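Local coordinates for protein chloride intracellular channel exc-4 (Caenorhabditis elegans, PDB 2YV9) that helps form the excretory canal, limiting the size of its lumen as the tube grows, and may insert into membranes as a chloride channel, at residues A[203-208]-A[243-248]; A[22-27]-A[38-43]; A[239-244]-A[266-271]; A[131-136]-A[155-160]. One frame throughout, in Å; residues are numbered along the deposited sequence.

Contact 1 of 4, residues A[203-208]-A[243-248]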
loop_
_atom_site.group_PDB
_atom_site.type_symbol
_atom_site.label_atom_id
_atom_site.label_comp_id
_atom_site.label_asym_id
_atom_site.label_seq_id
_atom_site.Cartn_x
_atom_site.Cartn_y
_atom_site.Cartn_z
ATOM N N ARG A 203 14.895 -17.600 -5.545
ATOM C CA ARG A 203 15.356 -18.986 -5.641
ATOM C C ARG A 203 14.409 -19.847 -6.491
ATOM O O ARG A 203 14.816 -20.524 -7.436
ATOM C CB ARG A 203 15.487 -19.613 -4.255
ATOM C CG ARG A 203 16.589 -20.628 -4.169
ATOM C CD ARG A 203 16.166 -22.023 -4.448
ATOM N NE ARG A 203 17.306 -22.936 -4.602
ATOM C CZ ARG A 203 17.424 -24.125 -4.014
ATOM N NH1 ARG A 203 16.490 -24.600 -3.218
ATOM N NH2 ARG A 203 18.474 -24.884 -4.279
ATOM N N ILE A 204 13.132 -19.779 -6.159
ATOM C CA ILE A 204 12.093 -20.549 -6.878
ATOM C C ILE A 204 12.003 -20.123 -8.332
ATOM O O ILE A 204 11.962 -20.974 -9.228
ATOM C CB ILE A 204 10.720 -20.396 -6.192
ATOM C CG1 ILE A 204 10.718 -20.950 -4.764
ATOM C CG2 ILE A 204 9.599 -21.115 -6.993
ATOM C CD1 ILE A 204 11.275 -22.363 -4.625
ATOM N N ILE A 205 11.936 -18.826 -8.595
ATOM C CA ILE A 205 11.792 -18.338 -9.984
ATOM C C ILE A 205 13.095 -18.615 -10.763
ATOM O O ILE A 205 13.093 -18.999 -11.932
ATOM C CB ILE A 205 11.406 -16.863 -10.039
ATOM C CG1 ILE A 205 10.011 -16.673 -9.467
ATOM C CG2 ILE A 205 11.461 -16.296 -11.506
ATOM C CD1 ILE A 205 8.929 -17.561 -10.148
ATOM N N GLY A 206 14.240 -18.439 -10.107
ATOM C CA GLY A 206 15.484 -18.852 -10.749
ATOM C C GLY A 206 15.524 -20.292 -11.222
ATOM O O GLY A 206 15.863 -20.576 -12.416
ATOM N N LEU A 207 15.192 -21.226 -10.333
ATOM C CA LEU A 207 15.266 -22.659 -10.686
ATOM C C LEU A 207 14.185 -22.984 -11.698
ATOM O O LEU A 207 14.427 -23.771 -12.623
ATOM C CB LEU A 207 15.149 -23.589 -9.474
ATOM C CG LEU A 207 16.413 -23.584 -8.583
ATOM C CD1 LEU A 207 16.225 -24.612 -7.492
ATOM C CD2 LEU A 207 17.675 -23.885 -9.376
ATOM N N SER A 208 13.012 -22.385 -11.552
ATOM C CA SER A 208 11.860 -22.880 -12.341
ATOM C C SER A 208 11.706 -22.250 -13.718
ATOM O O SER A 208 11.329 -22.950 -14.691
ATOM C CB SER A 208 10.571 -22.717 -11.574
ATOM O OG SER A 208 10.264 -21.345 -11.412
ATOM N N ASP A 243 2.376 -21.386 -6.679
ATOM C CA ASP A 243 1.731 -20.098 -6.576
ATOM C C ASP A 243 2.740 -18.937 -6.736
ATOM O O ASP A 243 2.383 -17.869 -7.201
ATOM C CB ASP A 243 0.899 -19.982 -5.295
ATOM C CG ASP A 243 -0.153 -21.034 -5.240
ATOM O OD1 ASP A 243 -0.767 -21.163 -6.341
ATOM O OD2 ASP A 243 -0.268 -21.761 -4.220
ATOM N N ILE A 244 4.008 -19.163 -6.371
ATOM C CA ILE A 244 5.008 -18.161 -6.623
ATOM C C ILE A 244 5.222 -18.073 -8.151
ATOM O O ILE A 244 5.233 -16.986 -8.722
ATOM C CB ILE A 244 6.352 -18.497 -5.924
ATOM C CG1 ILE A 244 6.178 -18.463 -4.392
ATOM C CG2 ILE A 244 7.433 -17.470 -6.365
ATOM C CD1 ILE A 244 7.382 -19.051 -3.551
ATOM N N ILE A 245 5.402 -19.236 -8.786
ATOM C CA ILE A 245 5.610 -19.299 -10.249
ATOM C C ILE A 245 4.432 -18.661 -10.962
ATOM O O ILE A 245 4.599 -17.779 -11.819
ATOM C CB ILE A 245 5.832 -20.735 -10.703
ATOM C CG1 ILE A 245 7.154 -21.296 -10.171
ATOM C CG2 ILE A 245 5.862 -20.797 -12.223
ATOM C CD1 ILE A 245 7.118 -22.819 -9.999
ATOM N N HIS A 246 3.212 -19.005 -10.550
ATOM C CA HIS A 246 2.028 -18.472 -11.210
ATOM C C HIS A 246 1.861 -16.971 -11.063
ATOM O O HIS A 246 1.456 -16.303 -11.989
ATOM C CB HIS A 246 0.799 -19.179 -10.680
ATOM C CG HIS A 246 -0.418 -18.942 -11.514
ATOM N ND1 HIS A 246 -1.379 -18.010 -11.187
ATOM C CD2 HIS A 246 -0.806 -19.489 -12.691
ATOM C CE1 HIS A 246 -2.322 -18.013 -12.118
ATOM N NE2 HIS A 246 -1.993 -18.895 -13.046
ATOM N N HIS A 247 2.267 -16.445 -9.897
ATOM C CA HIS A 247 2.201 -15.032 -9.642
ATOM C C HIS A 247 2.979 -14.274 -10.708
ATOM O O HIS A 247 2.456 -13.315 -11.280
ATOM C CB HIS A 247 2.724 -14.767 -8.209
ATOM C CG HIS A 247 2.922 -13.326 -7.872
ATOM N ND1 HIS A 247 1.938 -12.550 -7.297
ATOM C CD2 HIS A 247 4.014 -12.531 -7.983
ATOM C CE1 HIS A 247 2.419 -11.340 -7.060
ATOM N NE2 HIS A 247 3.670 -11.296 -7.484
ATOM N N TYR A 248 4.226 -14.690 -10.948
ATOM C CA TYR A 248 5.077 -13.979 -11.902
ATOM C C TYR A 248 4.568 -14.315 -13.307
ATOM O O TYR A 248 4.556 -13.448 -14.155
ATOM C CB TYR A 248 6.538 -14.308 -11.747
ATOM C CG TYR A 248 7.108 -13.710 -10.482
ATOM C CD1 TYR A 248 7.569 -12.413 -10.459
ATOM C CD2 TYR A 248 7.085 -14.430 -9.310
ATOM C CE1 TYR A 248 8.052 -11.865 -9.287
ATOM C CE2 TYR A 248 7.564 -13.923 -8.143
ATOM C CZ TYR A 248 8.050 -12.610 -8.139
ATOM O OH TYR A 248 8.484 -12.075 -6.935
#

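Contact 2 of 4, residues A[22-27]-A[38-43]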
loop_
_atom_site.group_PDB
_atom_site.type_symbol
_atom_site.label_atom_id
_atom_site.label_comp_id
_atom_site.label_asym_id
_atom_site.label_seq_id
_atom_site.Cartn_x
_atom_site.Cartn_y
_atom_site.Cartn_z
ATOM N N LEU A 22 -5.778 -10.286 8.834
ATOM C CA LEU A 22 -5.062 -9.918 7.629
ATOM C C LEU A 22 -5.669 -10.633 6.443
ATOM O O LEU A 22 -5.800 -11.858 6.453
ATOM C CB LEU A 22 -3.604 -10.320 7.764
ATOM C CG LEU A 22 -2.744 -9.860 6.588
ATOM C CD1 LEU A 22 -2.543 -8.350 6.597
ATOM C CD2 LEU A 22 -1.410 -10.556 6.697
ATOM N N TYR A 23 -6.029 -9.849 5.423
ATOM C CA TYR A 23 -6.566 -10.370 4.183
ATOM C C TYR A 23 -5.406 -10.333 3.209
ATOM O O TYR A 23 -4.756 -9.306 3.072
ATOM C CB TYR A 23 -7.700 -9.475 3.666
ATOM C CG TYR A 23 -8.983 -9.601 4.454
ATOM C CD1 TYR A 23 -10.017 -10.408 4.024
ATOM C CD2 TYR A 23 -9.129 -8.947 5.677
ATOM C CE1 TYR A 23 -11.184 -10.525 4.760
ATOM C CE2 TYR A 23 -10.296 -9.052 6.403
ATOM C CZ TYR A 23 -11.314 -9.843 5.947
ATOM O OH TYR A 23 -12.470 -9.945 6.701
ATOM N N VAL A 24 -5.137 -11.452 2.567
ATOM C CA VAL A 24 -4.036 -11.595 1.632
ATOM C C VAL A 24 -4.571 -11.991 0.248
ATOM O O VAL A 24 -5.556 -12.692 0.129
ATOM C CB VAL A 24 -2.972 -12.597 2.127
ATOM C CG1 VAL A 24 -2.360 -12.109 3.492
ATOM C CG2 VAL A 24 -3.523 -14.048 2.205
ATOM N N LYS A 25 -3.855 -11.573 -0.788
ATOM C CA LYS A 25 -4.192 -11.969 -2.136
ATOM C C LYS A 25 -4.087 -13.488 -2.305
ATOM O O LYS A 25 -3.073 -14.075 -1.970
ATOM C CB LYS A 25 -3.245 -11.284 -3.124
ATOM C CG LYS A 25 -3.601 -11.590 -4.570
ATOM C CD LYS A 25 -2.516 -11.239 -5.598
ATOM C CE LYS A 25 -2.890 -11.874 -6.965
ATOM N NZ LYS A 25 -2.833 -13.412 -6.961
ATOM N N ALA A 26 -5.148 -14.121 -2.822
ATOM C CA ALA A 26 -5.166 -15.552 -3.057
ATOM C C ALA A 26 -4.398 -15.931 -4.329
ATOM O O ALA A 26 -4.273 -15.141 -5.275
ATOM C CB ALA A 26 -6.653 -16.052 -3.194
ATOM N N SER A 27 -4.006 -17.198 -4.385
ATOM C CA SER A 27 -3.480 -17.782 -5.596
ATOM C C SER A 27 -4.493 -17.657 -6.720
ATOM O O SER A 27 -5.673 -17.865 -6.490
ATOM C CB SER A 27 -3.234 -19.262 -5.378
ATOM O OG SER A 27 -3.079 -19.930 -6.622
ATOM N N LEU A 38 4.260 -9.986 -2.132
ATOM C CA LEU A 38 5.343 -9.800 -1.131
ATOM C C LEU A 38 4.971 -8.931 0.066
ATOM O O LEU A 38 5.465 -9.137 1.206
ATOM C CB LEU A 38 6.548 -9.228 -1.823
ATOM C CG LEU A 38 7.317 -10.168 -2.728
ATOM C CD1 LEU A 38 8.306 -9.366 -3.620
ATOM C CD2 LEU A 38 8.065 -11.222 -1.936
ATOM N N PHE A 39 4.090 -7.973 -0.143
ATOM C CA PHE A 39 3.640 -7.090 0.972
ATOM C C PHE A 39 2.760 -7.879 1.940
ATOM O O PHE A 39 2.830 -7.692 3.132
ATOM C CB PHE A 39 2.995 -5.855 0.398
ATOM C CG PHE A 39 3.904 -5.156 -0.521
ATOM C CD1 PHE A 39 5.024 -4.508 -0.022
ATOM C CD2 PHE A 39 3.786 -5.294 -1.877
ATOM C CE1 PHE A 39 5.933 -3.877 -0.894
ATOM C CE2 PHE A 39 4.717 -4.689 -2.724
ATOM C CZ PHE A 39 5.765 -3.976 -2.224
ATOM N N CYS A 40 1.956 -8.802 1.406
ATOM C CA CYS A 40 1.164 -9.670 2.282
ATOM C C CYS A 40 2.081 -10.542 3.164
ATOM O O CYS A 40 1.841 -10.739 4.362
ATOM C CB CYS A 40 0.292 -10.578 1.467
ATOM S SG CYS A 40 -1.137 -9.662 0.667
ATOM N N GLN A 41 3.099 -11.115 2.540
ATOM C CA GLN A 41 4.020 -11.958 3.345
ATOM C C GLN A 41 4.810 -11.128 4.379
ATOM O O GLN A 41 5.040 -11.563 5.495
ATOM C CB GLN A 41 4.994 -12.771 2.557
ATOM C CG GLN A 41 5.512 -13.871 3.446
ATOM C CD GLN A 41 6.423 -14.941 2.810
ATOM O OE1 GLN A 41 6.743 -14.926 1.610
ATOM N NE2 GLN A 41 6.875 -15.880 3.656
ATOM N N GLU A 42 5.242 -9.936 4.008
ATOM C CA GLU A 42 5.935 -9.037 4.947
ATOM C C GLU A 42 5.064 -8.844 6.215
ATOM O O GLU A 42 5.533 -9.067 7.324
ATOM C CB GLU A 42 6.153 -7.684 4.285
ATOM C CG GLU A 42 6.798 -6.623 5.166
ATOM C CD GLU A 42 7.131 -5.328 4.449
ATOM O OE1 GLU A 42 6.768 -5.156 3.257
ATOM O OE2 GLU A 42 7.719 -4.445 5.109
ATOM N N PHE A 43 3.821 -8.386 6.071
ATOM C CA PHE A 43 3.007 -8.116 7.242
ATOM C C PHE A 43 2.592 -9.375 7.975
ATOM O O PHE A 43 2.467 -9.372 9.222
ATOM C CB PHE A 43 1.810 -7.225 6.950
ATOM C CG PHE A 43 2.208 -5.887 6.464
ATOM C CD1 PHE A 43 3.095 -5.118 7.194
ATOM C CD2 PHE A 43 1.757 -5.391 5.268
ATOM C CE1 PHE A 43 3.499 -3.888 6.734
ATOM C CE2 PHE A 43 2.158 -4.143 4.828
ATOM C CZ PHE A 43 3.022 -3.409 5.532
#

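Contact 3 of 4, residues A[239-244]-A[266-271]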
loop_
_atom_site.group_PDB
_atom_site.type_symbol
_atom_site.label_atom_id
_atom_site.label_comp_id
_atom_site.label_asym_id
_atom_site.label_seq_id
_atom_site.Cartn_x
_atom_site.Cartn_y
_atom_site.Cartn_z
ATOM N N PRO A 239 4.120 -18.907 0.428
ATOM C CA PRO A 239 3.245 -19.570 -0.527
ATOM C C PRO A 239 3.890 -20.780 -1.117
ATOM O O PRO A 239 5.096 -20.869 -1.119
ATOM C CB PRO A 239 3.052 -18.520 -1.609
ATOM C CG PRO A 239 4.245 -17.722 -1.558
ATOM C CD PRO A 239 4.603 -17.641 -0.091
ATOM N N ALA A 240 3.073 -21.687 -1.687
ATOM C CA ALA A 240 3.613 -22.841 -2.408
ATOM C C ALA A 240 4.381 -22.434 -3.678
ATOM O O ALA A 240 4.121 -21.366 -4.299
ATOM C CB ALA A 240 2.434 -23.833 -2.800
ATOM N N ASP A 241 5.342 -23.296 -4.062
ATOM C CA ASP A 241 6.151 -23.063 -5.238
ATOM C C ASP A 241 5.307 -22.683 -6.466
ATOM O O ASP A 241 5.623 -21.751 -7.219
ATOM C CB ASP A 241 6.936 -24.309 -5.641
ATOM C CG ASP A 241 7.794 -24.894 -4.529
ATOM O OD1 ASP A 241 8.213 -24.175 -3.557
ATOM O OD2 ASP A 241 8.074 -26.102 -4.660
ATOM N N GLN A 242 4.216 -23.431 -6.658
ATOM C CA GLN A 242 3.397 -23.244 -7.844
ATOM C C GLN A 242 2.715 -21.894 -7.869
ATOM O O GLN A 242 2.517 -21.314 -8.950
ATOM C CB GLN A 242 2.329 -24.325 -7.930
ATOM C CG GLN A 242 2.882 -25.724 -8.195
ATOM C CD GLN A 242 3.571 -26.330 -7.012
ATOM O OE1 GLN A 242 3.313 -25.979 -5.852
ATOM N NE2 GLN A 242 4.420 -27.305 -7.284
ATOM N N ASP A 243 2.376 -21.386 -6.679
ATOM C CA ASP A 243 1.731 -20.098 -6.576
ATOM C C ASP A 243 2.740 -18.937 -6.736
ATOM O O ASP A 243 2.383 -17.869 -7.201
ATOM C CB ASP A 243 0.899 -19.982 -5.295
ATOM C CG ASP A 243 -0.153 -21.034 -5.240
ATOM O OD1 ASP A 243 -0.767 -21.163 -6.341
ATOM O OD2 ASP A 243 -0.268 -21.761 -4.220
ATOM N N ILE A 244 4.008 -19.163 -6.371
ATOM C CA ILE A 244 5.008 -18.161 -6.623
ATOM C C ILE A 244 5.222 -18.073 -8.151
ATOM O O ILE A 244 5.233 -16.986 -8.722
ATOM C CB ILE A 244 6.352 -18.497 -5.924
ATOM C CG1 ILE A 244 6.178 -18.463 -4.392
ATOM C CG2 ILE A 244 7.433 -17.470 -6.365
ATOM C CD1 ILE A 244 7.382 -19.051 -3.551
ATOM N N THR A 266 3.563 -27.685 -3.525
ATOM C CA THR A 266 4.711 -28.090 -2.709
ATOM C C THR A 266 5.419 -26.824 -2.257
ATOM O O THR A 266 5.250 -25.790 -2.882
ATOM C CB THR A 266 5.710 -28.916 -3.525
ATOM O OG1 THR A 266 6.084 -28.212 -4.728
ATOM C CG2 THR A 266 5.093 -30.246 -3.919
ATOM N N LYS A 267 6.219 -26.916 -1.191
ATOM C CA LYS A 267 6.962 -25.802 -0.684
ATOM C C LYS A 267 8.418 -26.261 -0.549
ATOM O O LYS A 267 8.766 -26.980 0.403
ATOM C CB LYS A 267 6.493 -25.390 0.713
ATOM C CG LYS A 267 5.191 -24.651 0.833
ATOM C CD LYS A 267 5.155 -23.934 2.192
ATOM C CE LYS A 267 3.758 -23.819 2.756
ATOM N NZ LYS A 267 3.864 -23.327 4.154
ATOM N N THR A 268 9.250 -25.855 -1.493
ATOM C CA THR A 268 10.622 -26.324 -1.560
ATOM C C THR A 268 11.484 -25.444 -0.663
ATOM O O THR A 268 11.815 -24.329 -1.030
ATOM C CB THR A 268 11.131 -26.276 -3.008
ATOM O OG1 THR A 268 10.345 -27.158 -3.816
ATOM C CG2 THR A 268 12.582 -26.686 -3.096
ATOM N N HIS A 269 11.812 -25.961 0.519
ATOM C CA HIS A 269 12.677 -25.317 1.469
ATOM C C HIS A 269 13.899 -26.175 1.708
ATOM O O HIS A 269 14.095 -26.675 2.807
ATOM C CB HIS A 269 11.929 -25.115 2.792
ATOM C CG HIS A 269 10.807 -24.142 2.700
ATOM N ND1 HIS A 269 9.921 -23.913 3.727
ATOM C CD2 HIS A 269 10.443 -23.314 1.694
ATOM C CE1 HIS A 269 9.068 -22.976 3.366
ATOM N NE2 HIS A 269 9.344 -22.616 2.126
ATOM N N THR A 270 14.716 -26.286 0.682
ATOM C CA THR A 270 15.825 -27.219 0.651
ATOM C C THR A 270 17.078 -26.495 0.247
ATOM O O THR A 270 17.132 -25.869 -0.800
ATOM C CB THR A 270 15.510 -28.290 -0.386
ATOM O OG1 THR A 270 14.407 -29.058 0.112
ATOM C CG2 THR A 270 16.703 -29.174 -0.632
ATOM N N ILE A 271 18.095 -26.600 1.085
ATOM C CA ILE A 271 19.390 -26.042 0.844
ATOM C C ILE A 271 20.251 -27.025 0.032
ATOM O O ILE A 271 20.239 -28.231 0.303
ATOM C CB ILE A 271 20.106 -25.819 2.206
ATOM C CG1 ILE A 271 19.223 -24.954 3.132
ATOM C CG2 ILE A 271 21.494 -25.203 1.972
ATOM C CD1 ILE A 271 18.829 -23.586 2.549
#

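Contact 4 of 4, residues A[131-136]-A[155-160]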
loop_
_atom_site.group_PDB
_atom_site.type_symbol
_atom_site.label_atom_id
_atom_site.label_comp_id
_atom_site.label_asym_id
_atom_site.label_seq_id
_atom_site.Cartn_x
_atom_site.Cartn_y
_atom_site.Cartn_z
ATOM N N LYS A 131 14.013 -8.172 -11.126
ATOM C CA LYS A 131 12.854 -7.857 -12.008
ATOM C C LYS A 131 13.335 -7.537 -13.426
ATOM O O LYS A 131 12.718 -7.964 -14.451
ATOM C CB LYS A 131 12.089 -6.688 -11.411
ATOM C CG LYS A 131 11.256 -7.111 -10.166
ATOM C CD LYS A 131 10.368 -5.965 -9.697
ATOM C CE LYS A 131 11.169 -4.845 -9.047
ATOM N NZ LYS A 131 10.262 -3.722 -8.564
ATOM N N LEU A 132 14.414 -6.748 -13.529
ATOM C CA LEU A 132 14.990 -6.458 -14.866
ATOM C C LEU A 132 15.380 -7.736 -15.606
ATOM O O LEU A 132 15.077 -7.892 -16.815
ATOM C CB LEU A 132 16.185 -5.529 -14.797
ATOM C CG LEU A 132 15.783 -4.135 -14.299
ATOM C CD1 LEU A 132 17.032 -3.286 -13.919
ATOM C CD2 LEU A 132 14.951 -3.398 -15.347
ATOM N N PHE A 133 16.032 -8.662 -14.923
ATOM C CA PHE A 133 16.504 -9.886 -15.553
ATOM C C PHE A 133 15.304 -10.776 -15.938
ATOM O O PHE A 133 15.225 -11.351 -17.048
ATOM C CB PHE A 133 17.420 -10.687 -14.630
ATOM C CG PHE A 133 17.948 -11.940 -15.258
ATOM C CD1 PHE A 133 18.514 -11.918 -16.518
ATOM C CD2 PHE A 133 17.863 -13.181 -14.604
ATOM C CE1 PHE A 133 18.977 -13.094 -17.106
ATOM C CE2 PHE A 133 18.302 -14.334 -15.185
ATOM C CZ PHE A 133 18.853 -14.311 -16.434
ATOM N N LEU A 134 14.331 -10.844 -15.033
ATOM C CA LEU A 134 13.109 -11.617 -15.304
ATOM C C LEU A 134 12.484 -11.114 -16.584
ATOM O O LEU A 134 12.173 -11.899 -17.496
ATOM C CB LEU A 134 12.170 -11.561 -14.120
ATOM C CG LEU A 134 10.765 -12.104 -14.327
ATOM C CD1 LEU A 134 10.770 -13.616 -14.553
ATOM C CD2 LEU A 134 9.938 -11.657 -13.113
ATOM N N ARG A 135 12.268 -9.813 -16.671
ATOM C CA ARG A 135 11.628 -9.264 -17.858
ATOM C C ARG A 135 12.534 -9.449 -19.106
ATOM O O ARG A 135 12.055 -9.853 -20.188
ATOM C CB ARG A 135 11.302 -7.795 -17.650
ATOM C CG ARG A 135 10.807 -7.059 -18.904
ATOM C CD ARG A 135 9.417 -7.587 -19.290
ATOM N NE ARG A 135 8.752 -6.831 -20.357
ATOM C CZ ARG A 135 8.218 -5.623 -20.198
ATOM N NH1 ARG A 135 8.325 -4.973 -19.061
ATOM N NH2 ARG A 135 7.617 -5.022 -21.224
ATOM N N ALA A 136 13.842 -9.182 -18.984
ATOM C CA ALA A 136 14.732 -9.280 -20.164
ATOM C C ALA A 136 14.794 -10.720 -20.675
ATOM O O ALA A 136 14.732 -10.954 -21.891
ATOM C CB ALA A 136 16.121 -8.813 -19.795
ATOM N N ALA A 155 25.301 -10.034 -23.994
ATOM C CA ALA A 155 25.655 -9.176 -22.873
ATOM C C ALA A 155 24.537 -8.287 -22.321
ATOM O O ALA A 155 24.467 -8.069 -21.113
ATOM C CB ALA A 155 26.870 -8.323 -23.218
ATOM N N GLN A 156 23.659 -7.762 -23.189
ATOM C CA GLN A 156 22.639 -6.812 -22.727
ATOM C C GLN A 156 21.494 -7.469 -21.930
ATOM O O GLN A 156 20.768 -6.752 -21.218
ATOM C CB GLN A 156 22.057 -5.984 -23.880
ATOM C CG GLN A 156 20.981 -6.692 -24.728
ATOM C CD GLN A 156 21.525 -7.777 -25.632
ATOM O OE1 GLN A 156 22.709 -8.085 -25.612
ATOM N NE2 GLN A 156 20.645 -8.385 -26.443
ATOM N N ILE A 157 21.406 -8.795 -21.993
ATOM C CA ILE A 157 20.496 -9.543 -21.138
ATOM C C ILE A 157 21.240 -10.088 -19.908
ATOM O O ILE A 157 20.747 -10.001 -18.787
ATOM C CB ILE A 157 19.820 -10.648 -21.906
ATOM C CG1 ILE A 157 19.087 -10.020 -23.101
ATOM C CG2 ILE A 157 18.792 -11.417 -21.032
ATOM C CD1 ILE A 157 18.673 -10.953 -23.964
ATOM N N LYS A 158 22.423 -10.649 -20.160
ATOM C CA LYS A 158 23.175 -11.281 -19.069
ATOM C C LYS A 158 23.625 -10.299 -17.995
ATOM O O LYS A 158 23.719 -10.680 -16.794
ATOM C CB LYS A 158 24.379 -12.031 -19.596
ATOM C CG LYS A 158 24.933 -13.003 -18.529
ATOM C CD LYS A 158 25.890 -13.978 -19.096
ATOM C CE LYS A 158 26.377 -14.942 -18.044
ATOM N NZ LYS A 158 27.163 -14.280 -16.951
ATOM N N VAL A 159 23.829 -9.031 -18.351
ATOM C CA VAL A 159 24.204 -8.017 -17.355
ATOM C C VAL A 159 23.224 -7.932 -16.164
ATOM O O VAL A 159 23.658 -7.788 -15.036
ATOM C CB VAL A 159 24.474 -6.590 -17.953
ATOM C CG1 VAL A 159 23.263 -6.020 -18.645
ATOM C CG2 VAL A 159 24.961 -5.619 -16.845
ATOM N N HIS A 160 21.922 -8.136 -16.399
ATOM C CA HIS A 160 20.966 -8.024 -15.284
ATOM C C HIS A 160 21.181 -9.198 -14.321
ATOM O O HIS A 160 21.072 -9.050 -13.093
ATOM C CB HIS A 160 19.540 -8.080 -15.821
ATOM C CG HIS A 160 19.276 -7.083 -16.901
ATOM N ND1 HIS A 160 19.397 -5.727 -16.700
ATOM C CD2 HIS A 160 18.886 -7.246 -18.195
ATOM C CE1 HIS A 160 19.064 -5.097 -17.818
ATOM N NE2 HIS A 160 18.767 -5.998 -18.747
#

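Contact 1 of 4, residues A[203-208]-A[243-248]
Ile205 reaches out from helix 190-210 and lays its CG1-CD1 arm against helix 241-251, the two helices crossing at -79° in the all-helical C-terminal half of this GST-like fold. With CG1 anti to its own carbonyl carbon and chi2 at -55°, the arm brings Ile205 CD1 to 3.7 Å from Ile245 CA, a close approach to backbone. The same arm crosses the Tyr248 ring obliquely, Ile205 CG1 lying 3.7 Å from Tyr248 CD2. From the other helix, Ile244 sends its two branches to different neighbours: Ile244 CG2 meets Ile205 CD1 at 4.1 Å, while its extended CD1 meets Ile204 CG1 at 4.0 Å, the two chains crossing near a right angle. Ile204 CG2 in turn touches Ile245 CG1, again nearly at right angles, so branched aliphatic chains interlock with no hydrogen bond between the segments. At the margin, Ser208 OG sits 3.3 Å from Ile245 CG1. In the crowded position between backbone N and carbonyl carbon, Ser208 OG turns back on its own helix and donates to Ile204 O at 2.8 Å, a carbonyl that also accepts from Ser208 N. The Tyr248 hydroxyl hydrogen-bonds to Tyr127 and His201, while Phe130 and Leu134 pack on Ile205, so that helix 117-140 packs against the crossing of helices 190-210 and 241-251.

Contact 2 of 4, residues A[22-27]-A[38-43]
The axes of strand 22-25 and of helix segment 38-43 approach to 8.0 Å, with 149° between their directions and Val24 and Cys40 as the closest CA pair. They belong to the first two elements of a beta-alpha-beta unit in the thioredoxin-like N-terminal domain, completed by strand 57-63, which pairs in parallel with strand 19-25. Cys40 is the side chain at the centre. Cys40 SG, anti to the carbonyl carbon (chi1 -72°), swings over the strand backbone to 3.6 Å from Val24 CA, while Cys40 CB rests against Val24 CG1 at 3.7 Å. Leu22, two residues earlier on the same strand face, has CG anti to its backbone N and directs Leu22 CD2 to within 4.0 Å of Cys40 O. Phe43 starts toward the strand, but its ring leads away to Ile97 and Ile101 of helix 94-107, and its side chain lies about 7 Å from the bound calcium ion. The helix lies in the region predicted to span the membrane after insertion; in this soluble form it packs, buried, against the sheet, consistent with a rearrangement before insertion. The thiol also accepts a weak hydrogen bond, Lys25 N to Cys40 SG at 3.6 Å with an N-H...S angle of 159°.

Contact 3 of 4, residues A[239-244]-A[266-271]
A polar, partly buried contact ties the N-terminal end of helix 241-251 to the irregular segment 266-271, which leads from helix 258-262 toward helix 273-280 in the C-terminal half of the GST-like fold. Ala240 is the N-cap residue, and the first-turn side chains of Asp241 and Gln242 grip the passing chain. Asp241 N, at the start of the helix, donates to Thr266 O at 2.8 Å, nearly along the C=O axis. Its carboxylate, with CG anti to the carbonyl carbon (chi1 -54°), faces the same segment. Asp241 OD1 uses its syn lone pair for Thr268 N at 2.9 Å, a nearly straight bond of 173°. Asp241 OD2 takes two hydroxyls from above the carboxylate plane, Thr268 OG1 at 2.6 Å and Thr266 OG1 at 2.9 Å, so three donors fix the group's rotation. This crowd of donors and the nearby helix N-terminus would be expected to favour the charged form of this buried acid. Lys267 points away, its amine bonded to Ile235 O, but its CG still touches Ala240 CA. Gln242 bends at chi2 (73°) to present both ends of its amide to Thr266. Gln242 OE1 accepts from Thr266 N at 2.9 Å on an in-plane lone pair, while Gln242 NE2, also bonded to Gln263, donates to Thr266 OG1 at 3.2 Å with that oxygen close to the amide plane.

Contact 4 of 4, residues A[131-136]-A[155-160]
His160 holds CG anti to its carbonyl carbon (chi1 -53°) and Phe133 holds CG anti to its backbone N (chi1 -179°), torsions that set the imidazole beside helix 117-140 and swing the phenyl ring toward the carbonyl of Ile157. The segments are neighbouring, roughly antiparallel helices of the C-terminal helical domain of the GST-like fold, crossing at -143° with axes 8.6 Å apart. Their backbones come closest at Phe133 and His160, where His160 CB lies 3.5 Å from Phe133 CA and the two side chains cross obliquely. The imidazole lies against the turn from Leu132 to Ala136. Leu132 CB lies 4.1 Å from the centroid of the His160 ring in an off-centre CH-pi contact, and Ala136 CB is 3.6 Å from His160 CD2. Over the centre of one ring face lies Val159 CG1, from the histidine's own helix. Ala136 CB also touches Ile157 CG2, at 3.9 Å. No hydrogen bond links the segments. Leu153 and Leu210 pack on Phe133, and on another side of helix 117-140 Arg135 NH1 hydrogen-bonds to Asn73 OD1 of the second subunit. The phenyl ring itself presents its edge to a carbonyl, with Ile157 O near the ring plane and 3.7 Å from Phe133 CD1.

Overall arrangement
Contacts 1 and 2 are buried; contacts 3 and 4 are partly buried, and contact 4 lies farthest from the centre of the chain. Contacts 1 and 3 share helix 241-251, their centres 8 Å apart: its N-terminal end is held by hydrogen bonds, the following turn by aliphatic packing. Contact 4 resembles contact 1 in lacking hydrogen bonds between its segments, but adds a histidine ring, and Leu134 links the two by touching Ile205 and Tyr248. Contact 2 alone lies in the N-terminal domain. It meets the helical domain through Ser27 and Asp243, and both it and contact 4 touch the second subunit.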